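Local coordinates for protein RTX toxin (Vibrio vulnificus CMCP6, PDB 6A7H) that probably acts as a Ras/Rap1-specific endopeptidase, the part of the RTX toxin that inactivates the small GTPases Ras and Rap1 in host cells, at residues A151-D156 with I232-F237; V155-H160 with K187-G192; A162-W167 with Y212-A217; N174-K179 with E205-A210; R342-Q347 with D391-A396. All blocks are in the same frame, centred on the assembly; numbering follows the deposited sequence.

Contact 1 (A151-D156 with I232-F237); sequences AKYHVD and ILLKKF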
# COMPACT_ATOMS: atom_id res chain seq x y z
N ALA A 151 -2.17 -1.06 -16.28
CA ALA A 151 -2.58 0.31 -16.05
C ALA A 151 -3.10 0.47 -14.62
O ALA A 151 -3.82 -0.40 -14.10
CB ALA A 151 -3.63 0.72 -17.05
N LYS A 152 -2.73 1.58 -13.99
CA LYS A 152 -3.19 1.89 -12.65
C LYS A 152 -4.25 2.97 -12.74
O LYS A 152 -5.17 3.03 -11.92
CB LYS A 152 -2.03 2.34 -11.75
CG LYS A 152 -1.02 1.21 -11.46
CD LYS A 152 -0.02 1.59 -10.37
CE LYS A 152 1.24 0.73 -10.44
NZ LYS A 152 0.94 -0.72 -10.50
N TYR A 153 -4.13 3.83 -13.76
CA TYR A 153 -5.10 4.88 -14.00
C TYR A 153 -5.43 5.03 -15.49
O TYR A 153 -4.59 4.78 -16.37
CB TYR A 153 -4.61 6.25 -13.51
CG TYR A 153 -4.04 6.35 -12.12
CD1 TYR A 153 -4.88 6.51 -11.01
CD2 TYR A 153 -2.67 6.36 -11.92
CE1 TYR A 153 -4.34 6.64 -9.72
CE2 TYR A 153 -2.13 6.50 -10.66
CZ TYR A 153 -2.96 6.64 -9.56
OH TYR A 153 -2.39 6.76 -8.31
N HIS A 154 -6.64 5.49 -15.75
CA HIS A 154 -7.03 5.90 -17.08
C HIS A 154 -7.54 7.32 -16.95
O HIS A 154 -8.72 7.53 -16.65
CB HIS A 154 -8.08 4.97 -17.66
CG HIS A 154 -7.74 3.53 -17.49
ND1 HIS A 154 -6.93 2.85 -18.37
CD2 HIS A 154 -8.11 2.63 -16.54
CE1 HIS A 154 -6.82 1.59 -17.98
NE2 HIS A 154 -7.52 1.43 -16.87
N VAL A 155 -6.64 8.27 -17.17
CA VAL A 155 -6.90 9.68 -16.91
C VAL A 155 -7.24 10.48 -18.17
O VAL A 155 -6.43 10.61 -19.08
CB VAL A 155 -5.67 10.33 -16.24
CG1 VAL A 155 -5.91 11.84 -16.02
CG2 VAL A 155 -5.33 9.58 -14.93
N ASP A 156 -8.46 11.01 -18.20
CA ASP A 156 -8.87 11.94 -19.25
C ASP A 156 -8.24 13.31 -18.99
O ASP A 156 -8.60 13.99 -18.04
CB ASP A 156 -10.39 12.05 -19.32
CG ASP A 156 -10.87 13.10 -20.33
OD1 ASP A 156 -10.08 13.50 -21.22
OD2 ASP A 156 -12.04 13.50 -20.23
N ILE A 232 -8.22 12.15 -5.73
CA ILE A 232 -9.04 12.35 -6.92
C ILE A 232 -8.66 11.33 -8.01
O ILE A 232 -9.52 10.72 -8.63
CB ILE A 232 -8.91 13.78 -7.48
CG1 ILE A 232 -9.48 14.80 -6.49
CG2 ILE A 232 -9.64 13.92 -8.81
CD1 ILE A 232 -9.22 16.25 -6.88
N LEU A 233 -7.35 11.15 -8.21
CA LEU A 233 -6.89 10.21 -9.23
C LEU A 233 -7.45 8.82 -8.98
O LEU A 233 -7.88 8.15 -9.92
CB LEU A 233 -5.36 10.17 -9.28
CG LEU A 233 -4.66 11.34 -9.99
CD1 LEU A 233 -3.17 11.27 -9.71
CD2 LEU A 233 -4.89 11.32 -11.51
N LEU A 234 -7.47 8.40 -7.71
CA LEU A 234 -8.05 7.10 -7.36
C LEU A 234 -9.57 7.05 -7.61
O LEU A 234 -10.07 6.15 -8.29
CB LEU A 234 -7.78 6.74 -5.90
CG LEU A 234 -6.40 6.25 -5.45
CD1 LEU A 234 -6.46 5.88 -3.98
CD2 LEU A 234 -5.94 5.05 -6.28
N LYS A 235 -10.31 8.00 -7.02
CA LYS A 235 -11.77 7.93 -7.01
C LYS A 235 -12.36 8.11 -8.40
O LYS A 235 -13.45 7.63 -8.68
CB LYS A 235 -12.36 8.98 -6.05
CG LYS A 235 -11.99 8.77 -4.58
CD LYS A 235 -12.74 9.75 -3.68
CE LYS A 235 -12.61 9.37 -2.21
NZ LYS A 235 -13.58 10.13 -1.36
N LYS A 236 -11.63 8.81 -9.27
CA LYS A 236 -12.18 9.12 -10.58
C LYS A 236 -11.53 8.36 -11.72
O LYS A 236 -12.19 8.12 -12.72
CB LYS A 236 -12.10 10.62 -10.86
CG LYS A 236 -13.14 11.42 -10.09
CD LYS A 236 -13.35 12.79 -10.69
CE LYS A 236 -14.82 13.02 -11.03
NZ LYS A 236 -15.71 12.87 -9.84
N PHE A 237 -10.27 7.97 -11.58
CA PHE A 237 -9.53 7.43 -12.72
C PHE A 237 -8.82 6.08 -12.52
O PHE A 237 -8.28 5.51 -13.47
CB PHE A 237 -8.49 8.46 -13.19
CG PHE A 237 -9.08 9.82 -13.53
CD1 PHE A 237 -9.98 9.97 -14.59
CD2 PHE A 237 -8.70 10.95 -12.82
CE1 PHE A 237 -10.51 11.22 -14.91
CE2 PHE A 237 -9.22 12.20 -13.14
CZ PHE A 237 -10.12 12.34 -14.19
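The phenyl ring of F237 overlaps V155: the valine's CG1 lies over the centre of one face, and K236 CB, from the same helix, covers the opposite face. The second methyl works nearer the root of the ring, V155 CG2 standing 3.8 Å from F237 CB and 3.9 Å from L233 CD2. With CG1 anti to the backbone N (chi1 178°), the valine spreads its branches so that one meets the ring and the other touches both F237 and L233. On the other side of H154 along the strand, Y153 crosses L233 at about a right angle, its CE1 being 3.7 Å from L233 CB, and L234 CD2 lies 4.1 Å from Y153 CE1. The phenol oxygen of Y153 is hydrogen-bonded to the backbone N of Y195. Strand 153-156, an outer strand of the three-stranded antiparallel sheet, lies across the C-terminal turn of helix 229-237; the axes of segments 153-156 and 232-237 pass 8.1 Å apart at 89°. That turn is widened to a pi-type turn, and the F237 carbonyl at its end is gripped by the strand: H154 N donates to F237 O over 2.8 Å at a nearly straight 169°, while Y153 CA adds a CH...O contact at 3.3 Å to F237 O. K152 and Y153 form a classic beta bulge opposite L191. The H154 imidazole has its own partners, D239 at NE2 and H190 at ND1.

Contact 2 (V155-H160 with K187-G192); sequences VDLGEH and KTVHLG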
# COMPACT_ATOMS: atom_id res chain seq x y z
N VAL A 155 -6.64 8.27 -17.17
CA VAL A 155 -6.90 9.68 -16.91
C VAL A 155 -7.24 10.48 -18.17
O VAL A 155 -6.43 10.61 -19.08
CB VAL A 155 -5.67 10.33 -16.24
CG1 VAL A 155 -5.91 11.84 -16.02
CG2 VAL A 155 -5.33 9.58 -14.93
N ASP A 156 -8.46 11.01 -18.20
CA ASP A 156 -8.87 11.94 -19.25
C ASP A 156 -8.24 13.31 -18.99
O ASP A 156 -8.60 13.99 -18.04
CB ASP A 156 -10.39 12.05 -19.32
CG ASP A 156 -10.87 13.10 -20.33
OD1 ASP A 156 -10.08 13.50 -21.22
OD2 ASP A 156 -12.04 13.50 -20.23
N LEU A 157 -7.31 13.71 -19.86
CA LEU A 157 -6.49 14.90 -19.62
C LEU A 157 -7.17 16.19 -20.08
O LEU A 157 -6.75 17.28 -19.68
CB LEU A 157 -5.13 14.75 -20.31
CG LEU A 157 -4.30 13.61 -19.73
CD1 LEU A 157 -3.29 13.11 -20.77
CD2 LEU A 157 -3.59 14.05 -18.44
N GLY A 158 -8.21 16.06 -20.89
CA GLY A 158 -8.93 17.22 -21.40
C GLY A 158 -8.00 18.28 -21.94
O GLY A 158 -7.11 17.98 -22.73
N GLU A 159 -8.17 19.52 -21.48
CA GLU A 159 -7.37 20.65 -21.96
C GLU A 159 -5.87 20.50 -21.73
O GLU A 159 -5.06 21.19 -22.36
CB GLU A 159 -7.84 21.94 -21.29
CG GLU A 159 -7.26 22.16 -19.90
CD GLU A 159 -7.68 23.50 -19.29
OE1 GLU A 159 -6.97 24.51 -19.53
OE2 GLU A 159 -8.71 23.54 -18.58
N HIS A 160 -5.47 19.61 -20.82
CA HIS A 160 -4.06 19.47 -20.49
C HIS A 160 -3.36 18.39 -21.30
O HIS A 160 -2.21 18.07 -21.04
CB HIS A 160 -3.89 19.18 -18.99
CG HIS A 160 -4.33 20.31 -18.12
ND1 HIS A 160 -3.72 21.55 -18.15
CD2 HIS A 160 -5.35 20.41 -17.23
CE1 HIS A 160 -4.33 22.36 -17.31
NE2 HIS A 160 -5.32 21.70 -16.73
N LYS A 187 -8.42 11.79 -25.51
CA LYS A 187 -7.47 12.60 -24.74
C LYS A 187 -7.11 11.96 -23.40
O LYS A 187 -7.00 12.64 -22.39
CB LYS A 187 -8.03 14.00 -24.52
CG LYS A 187 -8.41 14.70 -25.81
CD LYS A 187 -8.07 16.18 -25.77
CE LYS A 187 -8.42 16.85 -27.09
NZ LYS A 187 -8.08 15.98 -28.25
N THR A 188 -6.93 10.64 -23.40
CA THR A 188 -6.59 9.98 -22.16
C THR A 188 -5.21 9.35 -22.18
O THR A 188 -4.70 8.94 -23.22
CB THR A 188 -7.60 8.88 -21.79
OG1 THR A 188 -7.39 7.73 -22.61
CG2 THR A 188 -9.00 9.36 -21.98
N VAL A 189 -4.62 9.27 -21.00
CA VAL A 189 -3.41 8.49 -20.84
C VAL A 189 -3.76 7.26 -20.02
O VAL A 189 -4.46 7.34 -19.01
CB VAL A 189 -2.30 9.30 -20.15
CG1 VAL A 189 -2.80 9.96 -18.85
CG2 VAL A 189 -1.10 8.40 -19.90
N HIS A 190 -3.32 6.10 -20.51
CA HIS A 190 -3.34 4.87 -19.73
C HIS A 190 -1.98 4.76 -19.02
O HIS A 190 -0.94 4.60 -19.64
CB HIS A 190 -3.62 3.68 -20.65
CG HIS A 190 -4.85 3.86 -21.49
ND1 HIS A 190 -6.13 3.82 -20.96
CD2 HIS A 190 -5.00 4.11 -22.81
CE1 HIS A 190 -7.01 4.03 -21.92
NE2 HIS A 190 -6.35 4.20 -23.06
N LEU A 191 -2.01 4.88 -17.69
CA LEU A 191 -0.79 5.16 -16.93
C LEU A 191 -0.40 4.03 -15.97
O LEU A 191 -1.21 3.60 -15.15
CB LEU A 191 -0.99 6.45 -16.14
CG LEU A 191 0.18 7.04 -15.37
CD1 LEU A 191 1.37 7.26 -16.29
CD2 LEU A 191 -0.28 8.34 -14.76
N GLY A 192 0.84 3.56 -16.09
CA GLY A 192 1.30 2.39 -15.35
C GLY A 192 2.07 2.66 -14.07
O GLY A 192 2.62 1.74 -13.47
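L157 N donates to K187 O over 2.8 Å at a nearly straight 165°. Next along the strands, V155 and V189 form a hydrogen-bonded antiparallel pair: V155 N to V189 O and V189 N to V155 O are both 3.0 Å. The D156 carboxylate folds back on its own chain, OD1 accepting from G158 N at 3.2 Å in an Asx turn; the donor comes from well above the carboxylate plane, 56° out of it. The Asx turn lies where the chain leaves the strand, with K187 CD next to G158 O. Packing divides between the two faces of the sheet. On one, T188 CG2 rests 4.0 Å from D156 CB in the non-hydrogen-bonded pair. On the other, V189 CG1 stands between its backbone N and carbonyl carbon (chi1 51°), which carries it to L157 CD1 at 3.7 Å and V155 CB at 3.9 Å; F164 of helix 161-173 packs on L157 and V189, and L214 of helix 205-221 on V155. K187 and T188 also make a G1 beta bulge facing D183. Strand 188-191 is central, paired with 180-183 in a hairpin and with 153-156 on its other edge, as a three-stranded antiparallel sheet of order 1-3-2.

Contact 3 (A162-W167 with Y212-A217); sequences ADFKQW and YFLKEA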
# COMPACT_ATOMS: atom_id res chain seq x y z
N ALA A 162 -2.26 18.21 -24.57
CA ALA A 162 -1.11 18.60 -25.38
C ALA A 162 0.16 18.80 -24.53
O ALA A 162 1.23 18.32 -24.90
CB ALA A 162 -1.43 19.90 -26.19
N ASP A 163 0.04 19.47 -23.40
CA ASP A 163 1.19 19.64 -22.49
C ASP A 163 1.65 18.31 -21.92
O ASP A 163 2.84 17.98 -21.90
CB ASP A 163 0.84 20.60 -21.34
CG ASP A 163 0.80 22.06 -21.78
OD1 ASP A 163 1.66 22.47 -22.58
OD2 ASP A 163 -0.08 22.81 -21.32
N PHE A 164 0.70 17.55 -21.40
CA PHE A 164 1.04 16.26 -20.85
C PHE A 164 1.78 15.43 -21.90
O PHE A 164 2.81 14.84 -21.60
CB PHE A 164 -0.19 15.51 -20.34
CG PHE A 164 0.18 14.21 -19.72
CD1 PHE A 164 0.54 14.15 -18.39
CD2 PHE A 164 0.25 13.05 -20.49
CE1 PHE A 164 0.92 12.95 -17.83
CE2 PHE A 164 0.63 11.85 -19.93
CZ PHE A 164 0.96 11.80 -18.61
N LYS A 165 1.25 15.39 -23.12
CA LYS A 165 1.85 14.61 -24.21
C LYS A 165 3.29 15.01 -24.51
O LYS A 165 4.17 14.15 -24.66
CB LYS A 165 1.02 14.76 -25.49
CG LYS A 165 1.71 14.28 -26.75
CD LYS A 165 0.87 14.59 -27.97
CE LYS A 165 1.36 13.82 -29.17
NZ LYS A 165 0.83 14.40 -30.44
N GLN A 166 3.52 16.32 -24.60
CA GLN A 166 4.86 16.83 -24.86
C GLN A 166 5.86 16.35 -23.82
O GLN A 166 6.95 15.89 -24.15
CB GLN A 166 4.85 18.34 -24.89
CG GLN A 166 6.24 18.95 -24.94
CD GLN A 166 6.21 20.44 -24.73
OE1 GLN A 166 5.39 21.15 -25.31
NE2 GLN A 166 7.09 20.93 -23.86
N TRP A 167 5.49 16.45 -22.55
CA TRP A 167 6.44 16.16 -21.49
C TRP A 167 6.54 14.67 -21.25
O TRP A 167 7.56 14.19 -20.73
CB TRP A 167 6.05 16.90 -20.20
CG TRP A 167 6.38 18.36 -20.32
CD1 TRP A 167 5.51 19.40 -20.47
CD2 TRP A 167 7.70 18.94 -20.37
NE1 TRP A 167 6.19 20.58 -20.56
CE2 TRP A 167 7.53 20.33 -20.51
CE3 TRP A 167 8.99 18.42 -20.28
CZ2 TRP A 167 8.62 21.22 -20.59
CZ3 TRP A 167 10.07 19.29 -20.36
CH2 TRP A 167 9.88 20.67 -20.50
N TYR A 212 3.02 17.36 -13.17
CA TYR A 212 2.31 18.60 -12.87
C TYR A 212 0.99 18.70 -13.65
O TYR A 212 -0.04 19.10 -13.09
CB TYR A 212 3.18 19.84 -13.17
CG TYR A 212 2.35 21.11 -13.19
CD1 TYR A 212 2.07 21.78 -12.01
CD2 TYR A 212 1.83 21.61 -14.38
CE1 TYR A 212 1.28 22.93 -12.02
CE2 TYR A 212 1.05 22.75 -14.40
CZ TYR A 212 0.78 23.41 -13.21
OH TYR A 212 0.01 24.55 -13.23
N PHE A 213 1.03 18.36 -14.94
CA PHE A 213 -0.18 18.46 -15.77
C PHE A 213 -1.19 17.35 -15.45
O PHE A 213 -2.40 17.58 -15.49
CB PHE A 213 0.19 18.47 -17.25
CG PHE A 213 0.89 19.72 -17.68
CD1 PHE A 213 0.20 20.92 -17.77
CD2 PHE A 213 2.25 19.71 -17.97
CE1 PHE A 213 0.85 22.10 -18.16
CE2 PHE A 213 2.90 20.87 -18.36
CZ PHE A 213 2.21 22.07 -18.46
N LEU A 214 -0.69 16.15 -15.15
CA LEU A 214 -1.53 15.07 -14.64
C LEU A 214 -2.36 15.58 -13.47
O LEU A 214 -3.58 15.45 -13.46
CB LEU A 214 -0.69 13.86 -14.19
CG LEU A 214 -1.52 12.65 -13.81
CD1 LEU A 214 -2.31 12.13 -15.02
CD2 LEU A 214 -0.67 11.54 -13.21
N LYS A 215 -1.67 16.17 -12.50
CA LYS A 215 -2.32 16.69 -11.31
C LYS A 215 -3.33 17.80 -11.60
O LYS A 215 -4.36 17.88 -10.94
CB LYS A 215 -1.28 17.20 -10.32
CG LYS A 215 -0.51 16.07 -9.64
CD LYS A 215 0.18 16.53 -8.36
CE LYS A 215 1.48 17.26 -8.63
NZ LYS A 215 2.23 17.48 -7.36
N GLU A 216 -3.05 18.66 -12.59
CA GLU A 216 -3.96 19.73 -12.92
C GLU A 216 -5.24 19.14 -13.48
O GLU A 216 -6.33 19.54 -13.08
CB GLU A 216 -3.35 20.71 -13.93
CG GLU A 216 -2.29 21.62 -13.34
CD GLU A 216 -2.80 22.43 -12.15
OE1 GLU A 216 -3.70 23.27 -12.35
OE2 GLU A 216 -2.29 22.23 -11.02
N ALA A 217 -5.11 18.18 -14.38
CA ALA A 217 -6.27 17.48 -14.93
C ALA A 217 -7.11 16.86 -13.82
O ALA A 217 -8.35 16.94 -13.86
CB ALA A 217 -5.83 16.40 -15.93
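This is antiparallel helix-helix packing between 161-173 and 205-221, built on an aromatic residue from the second helix and set beside the three-stranded antiparallel sheet. The axes of the two short segments approach to 9.2 Å at 155° between their directions. F213 contributes the largest share of the contact. D163 CB sits over the centre of one face of its ring in a CH-pi contact, 3.4 Å from D163 CB to the F213 centroid and only 6° from the ring normal. The carboxylate, at a shallow tilt to the ring, runs out past the rim on the same side, with D163 OD2 3.4 Å from F213 CE1. Y212, the preceding residue in the helix, sets its CD2 over the opposite face, so the phenyl is enclosed by a neighbour from each helix. One helical turn beyond D163, W167 comes up at the rim: W167 CD1 is 3.7 Å from F213 CE2, and the indole and phenyl planes are nearly parallel with neither ring over the other. The two helices pack on the sheet face that bears V155 and V189. F164 turns toward that face. Its CG is anti to the backbone N (chi1 -177°), directing the ring between the helices and the strands, where F164 CE1 reaches L214 CB at 4.1 Å and the two side chains run side by side in the same direction. F213 CB sits at the edge of the F164 ring, 4.3 Å from F164 CB. On the sheet side, F164 touches V189 and L214 touches L191.

Contact 4 (N174-K179 with E205-A210); sequences NGLLSK and ESVQMA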
# COMPACT_ATOMS: atom_id res chain seq x y z
N ASN A 174 13.86 9.77 -23.16
CA ASN A 174 14.98 9.63 -22.23
C ASN A 174 14.82 8.40 -21.33
O ASN A 174 15.36 8.37 -20.24
CB ASN A 174 15.12 10.90 -21.37
CG ASN A 174 16.54 11.08 -20.77
OD1 ASN A 174 17.52 10.46 -21.24
ND2 ASN A 174 16.64 11.93 -19.74
N GLY A 175 14.07 7.39 -21.79
CA GLY A 175 13.90 6.14 -21.05
C GLY A 175 13.03 6.17 -19.79
O GLY A 175 13.02 5.22 -18.99
N LEU A 176 12.29 7.26 -19.60
CA LEU A 176 11.43 7.42 -18.43
C LEU A 176 9.96 7.27 -18.81
O LEU A 176 9.58 7.56 -19.94
CB LEU A 176 11.67 8.78 -17.77
CG LEU A 176 13.13 9.10 -17.46
CD1 LEU A 176 13.24 10.48 -16.85
CD2 LEU A 176 13.75 8.02 -16.55
N LEU A 177 9.15 6.79 -17.87
CA LEU A 177 7.69 6.68 -18.03
C LEU A 177 7.27 5.83 -19.22
O LEU A 177 6.25 6.12 -19.86
CB LEU A 177 7.06 8.07 -18.13
CG LEU A 177 7.41 9.03 -16.99
CD1 LEU A 177 6.74 10.36 -17.17
CD2 LEU A 177 7.07 8.41 -15.62
N SER A 178 8.02 4.78 -19.54
CA SER A 178 7.67 3.96 -20.70
C SER A 178 6.31 3.26 -20.53
O SER A 178 5.62 3.01 -21.50
CB SER A 178 8.76 2.92 -20.98
OG SER A 178 9.08 2.20 -19.81
N LYS A 179 5.92 2.97 -19.29
CA LYS A 179 4.63 2.34 -19.03
C LYS A 179 3.49 3.37 -19.00
O LYS A 179 2.80 3.55 -17.99
CB LYS A 179 4.67 1.57 -17.70
CG LYS A 179 5.74 0.49 -17.64
CD LYS A 179 5.69 -0.26 -16.30
CE LYS A 179 6.95 -1.12 -16.12
NZ LYS A 179 6.98 -1.90 -14.84
N GLU A 205 13.27 16.68 -14.67
CA GLU A 205 12.33 17.75 -14.94
C GLU A 205 11.19 17.32 -15.87
O GLU A 205 10.05 17.76 -15.70
CB GLU A 205 13.04 18.97 -15.53
CG GLU A 205 12.10 20.14 -15.71
CD GLU A 205 12.81 21.45 -15.97
OE1 GLU A 205 14.03 21.45 -16.25
OE2 GLU A 205 12.12 22.48 -15.89
N SER A 206 11.46 16.47 -16.86
CA SER A 206 10.40 16.13 -17.79
C SER A 206 9.27 15.37 -17.08
O SER A 206 8.10 15.59 -17.38
CB SER A 206 10.93 15.32 -18.97
OG SER A 206 11.45 14.08 -18.54
N VAL A 207 9.63 14.49 -16.14
CA VAL A 207 8.64 13.78 -15.34
C VAL A 207 7.91 14.76 -14.42
O VAL A 207 6.69 14.70 -14.29
CB VAL A 207 9.28 12.66 -14.47
CG1 VAL A 207 8.22 11.98 -13.60
CG2 VAL A 207 9.96 11.63 -15.34
N GLN A 208 8.67 15.66 -13.80
CA GLN A 208 8.08 16.66 -12.93
C GLN A 208 7.01 17.46 -13.66
O GLN A 208 5.94 17.75 -13.10
CB GLN A 208 9.15 17.61 -12.37
CG GLN A 208 8.54 18.62 -11.41
CD GLN A 208 9.54 19.21 -10.44
OE1 GLN A 208 10.49 19.91 -10.83
NE2 GLN A 208 9.34 18.92 -9.15
N MET A 209 7.30 17.80 -14.92
CA MET A 209 6.34 18.56 -15.73
C MET A 209 5.12 17.71 -16.08
O MET A 209 3.98 18.16 -15.97
CB MET A 209 7.01 19.10 -17.01
CG MET A 209 8.05 20.19 -16.78
SD MET A 209 7.43 21.67 -15.92
CE MET A 209 6.65 22.58 -17.25
N ALA A 210 5.36 16.49 -16.53
CA ALA A 210 4.26 15.59 -16.88
C ALA A 210 3.37 15.37 -15.66
O ALA A 210 2.14 15.44 -15.74
CB ALA A 210 4.80 14.23 -17.41
O HOH W 1 14.26 13.82 -19.15
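A Schellman motif closes helix 161-173 with G175 as its C-prime residue, and the chain leaving it lays two consecutive leucines, L176 and L177, against V207 of helix 205-221. The capping bonds run from L176 N to S171 O and from G175 N to Q172 O, and the positive phi of G175 turns the chain out of the helix. One valine methyl receives both leucines: V207 CG2 is 3.8 Å from L176 CD1 and 3.9 Å from L177 CD1. L176 meets the valine at about a right angle, whereas L177 comes to it more slantwise. L177 has a left-handed backbone (phi 57°), and with its CG anti to the carbonyl carbon (chi1 -54°) the side chain extends toward the helix, where L177 CD1 also comes to 4.3 Å from A210 CB, one turn beyond S206. The polar side of the contact is bridged by water. A single molecule accepts from N174 ND2 at 3.1 Å and lies 2.9 Å from S206 OG, linking the end of one helix to the first turn of the other; S206 OG has a further hydrogen bond to S171 OG. Around this join, L177 also packs on L168 of helix 161-173 and on Y193, L176 on A365 of helix 361-369, and V207 on L201, while K179 pairs with G192 as the loop passes into strand 180-183.

Contact 5 (R342-Q347 with D391-A396); sequences RSDLAQ and DANSSA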
# COMPACT_ATOMS: atom_id res chain seq x y z
N ARG A 342 11.66 2.61 -2.80
CA ARG A 342 10.50 1.74 -2.67
C ARG A 342 10.75 0.37 -3.32
O ARG A 342 11.18 0.29 -4.46
CB ARG A 342 9.27 2.41 -3.30
CG ARG A 342 8.91 3.71 -2.63
CD ARG A 342 7.64 4.30 -3.20
NE ARG A 342 6.83 4.88 -2.13
CZ ARG A 342 6.82 6.17 -1.84
NH1 ARG A 342 7.55 7.00 -2.57
NH2 ARG A 342 6.08 6.64 -0.86
N SER A 343 10.46 -0.70 -2.58
CA SER A 343 10.76 -2.07 -3.02
C SER A 343 10.14 -2.46 -4.37
O SER A 343 10.84 -2.97 -5.25
CB SER A 343 10.31 -3.07 -1.95
OG SER A 343 10.76 -4.37 -2.29
N ASP A 344 8.84 -2.22 -4.55
CA ASP A 344 8.16 -2.58 -5.80
C ASP A 344 8.74 -1.88 -7.02
O ASP A 344 9.11 -2.52 -8.00
CB ASP A 344 6.66 -2.27 -5.71
CG ASP A 344 5.90 -3.29 -4.86
OD1 ASP A 344 6.50 -4.32 -4.50
OD2 ASP A 344 4.70 -3.07 -4.56
N LEU A 345 8.83 -0.56 -6.97
CA LEU A 345 9.32 0.19 -8.11
C LEU A 345 10.82 -0.00 -8.33
O LEU A 345 11.26 -0.10 -9.47
CB LEU A 345 9.02 1.69 -7.96
CG LEU A 345 9.48 2.58 -9.13
CD1 LEU A 345 8.58 2.37 -10.35
CD2 LEU A 345 9.59 4.08 -8.77
N ALA A 346 11.61 -0.06 -7.26
CA ALA A 346 13.07 0.05 -7.42
C ALA A 346 13.85 -1.26 -7.48
O ALA A 346 14.90 -1.31 -8.14
CB ALA A 346 13.62 0.90 -6.32
N GLN A 347 13.41 -2.29 -6.79
CA GLN A 347 14.24 -3.49 -6.71
C GLN A 347 14.57 -4.13 -8.07
O GLN A 347 15.71 -4.53 -8.28
CB GLN A 347 13.63 -4.56 -5.79
CG GLN A 347 14.70 -5.55 -5.32
CD GLN A 347 15.78 -4.85 -4.50
OE1 GLN A 347 15.47 -4.07 -3.60
NE2 GLN A 347 17.06 -5.12 -4.81
N ASP A 391 11.26 0.63 1.43
CA ASP A 391 10.01 1.35 1.68
C ASP A 391 8.81 0.71 0.97
O ASP A 391 8.97 0.05 -0.07
CB ASP A 391 10.13 2.83 1.26
CG ASP A 391 9.11 3.73 1.97
OD1 ASP A 391 8.35 3.22 2.83
OD2 ASP A 391 9.08 4.94 1.67
N ALA A 392 7.62 0.91 1.52
CA ALA A 392 6.39 0.46 0.89
C ALA A 392 5.89 1.48 -0.14
O ALA A 392 6.65 2.34 -0.59
CB ALA A 392 5.36 0.20 1.93
N ASN A 393 4.62 1.38 -0.51
CA ASN A 393 4.10 2.14 -1.64
C ASN A 393 3.26 3.37 -1.29
O ASN A 393 2.74 4.05 -2.18
CB ASN A 393 3.28 1.22 -2.54
CG ASN A 393 4.10 0.07 -3.12
OD1 ASN A 393 5.31 0.20 -3.33
ND2 ASN A 393 3.45 -1.06 -3.37
N SER A 394 3.14 3.68 -0.01
CA SER A 394 2.25 4.76 0.40
C SER A 394 3.00 6.03 0.77
O SER A 394 4.23 6.08 0.72
CB SER A 394 1.38 4.30 1.56
OG SER A 394 2.20 3.95 2.66
N SER A 395 2.27 7.06 1.15
CA SER A 395 2.90 8.34 1.44
C SER A 395 3.70 8.31 2.74
O SER A 395 3.24 7.77 3.74
CB SER A 395 1.84 9.43 1.51
OG SER A 395 2.46 10.69 1.40
N ALA A 396 4.90 8.90 2.71
CA ALA A 396 5.77 8.96 3.89
C ALA A 396 5.34 10.12 4.77
O ALA A 396 5.72 10.24 5.94
CB ALA A 396 7.23 9.12 3.49
O HOH W 2 7.13 -1.08 -2.01
O HOH W 3 6.79 1.11 -5.67
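R342 reaches along the loop 391-396 and takes two of its carbonyls: NE donates to A392 O at 3.0 Å, with a bent N-H...O angle of 132°, and NH2 donates to S394 O. The latter bond is modelled very short, so its exact length is doubtful. The side chain lies beside D391, whose OD2 sits over one face of the guanidinium without receiving an N-H; the two charges probably attract all the same. At the start of helix 343-356, S343 N binds D391 O over 3.0 Å. N393 ND2 gives a nearly straight bond to D344 OD2 at 2.6 Å (172°), the oxygen lying in the amide plane and the nitrogen above the carboxylate plane. The amide oxygen, N393 OD1, accepts from two waters; one also donates to D391 O and accepts from D344 N, the other accepts from L345 N. Farther out, D200 forms a salt bridge with R342 NH1 and R410 with D391 OD1, probably helping to hold both side chains in place. R342 and D391 form a parallel bridge a few residues beyond strand 333-338 and at the end of strand 386-391, where helix 343-356 and the loop begin, with helix 195-199 against R342 and helix 405-422 packing on A392 and S394.

Overall arrangement
Contacts 1 to 4 build one alpha/beta unit. Contacts 1 and 2 share V155 and D156 and lie about 9 Å apart between centres, joined further by K152 N to L191 O (2.8 Å). Contact 3 lays its helix pair on the same sheet, about 8 Å from contact 2 between centres, with L157 CD1 3.6 Å from F164 CD2. Contact 4 continues along helix 205-221, where W167 CD2 is 3.4 Å from M209 CB. Along the chain, contacts 3 and 4 are nested inside the loop closed by contact 1. Contact 5 lies at the end of the separate parallel sheet, beside its outer strand 386-391: its centre is about 18 Å from that of contact 4 and it touches none of the others, although helix 195-199 contacts both it and contact 1.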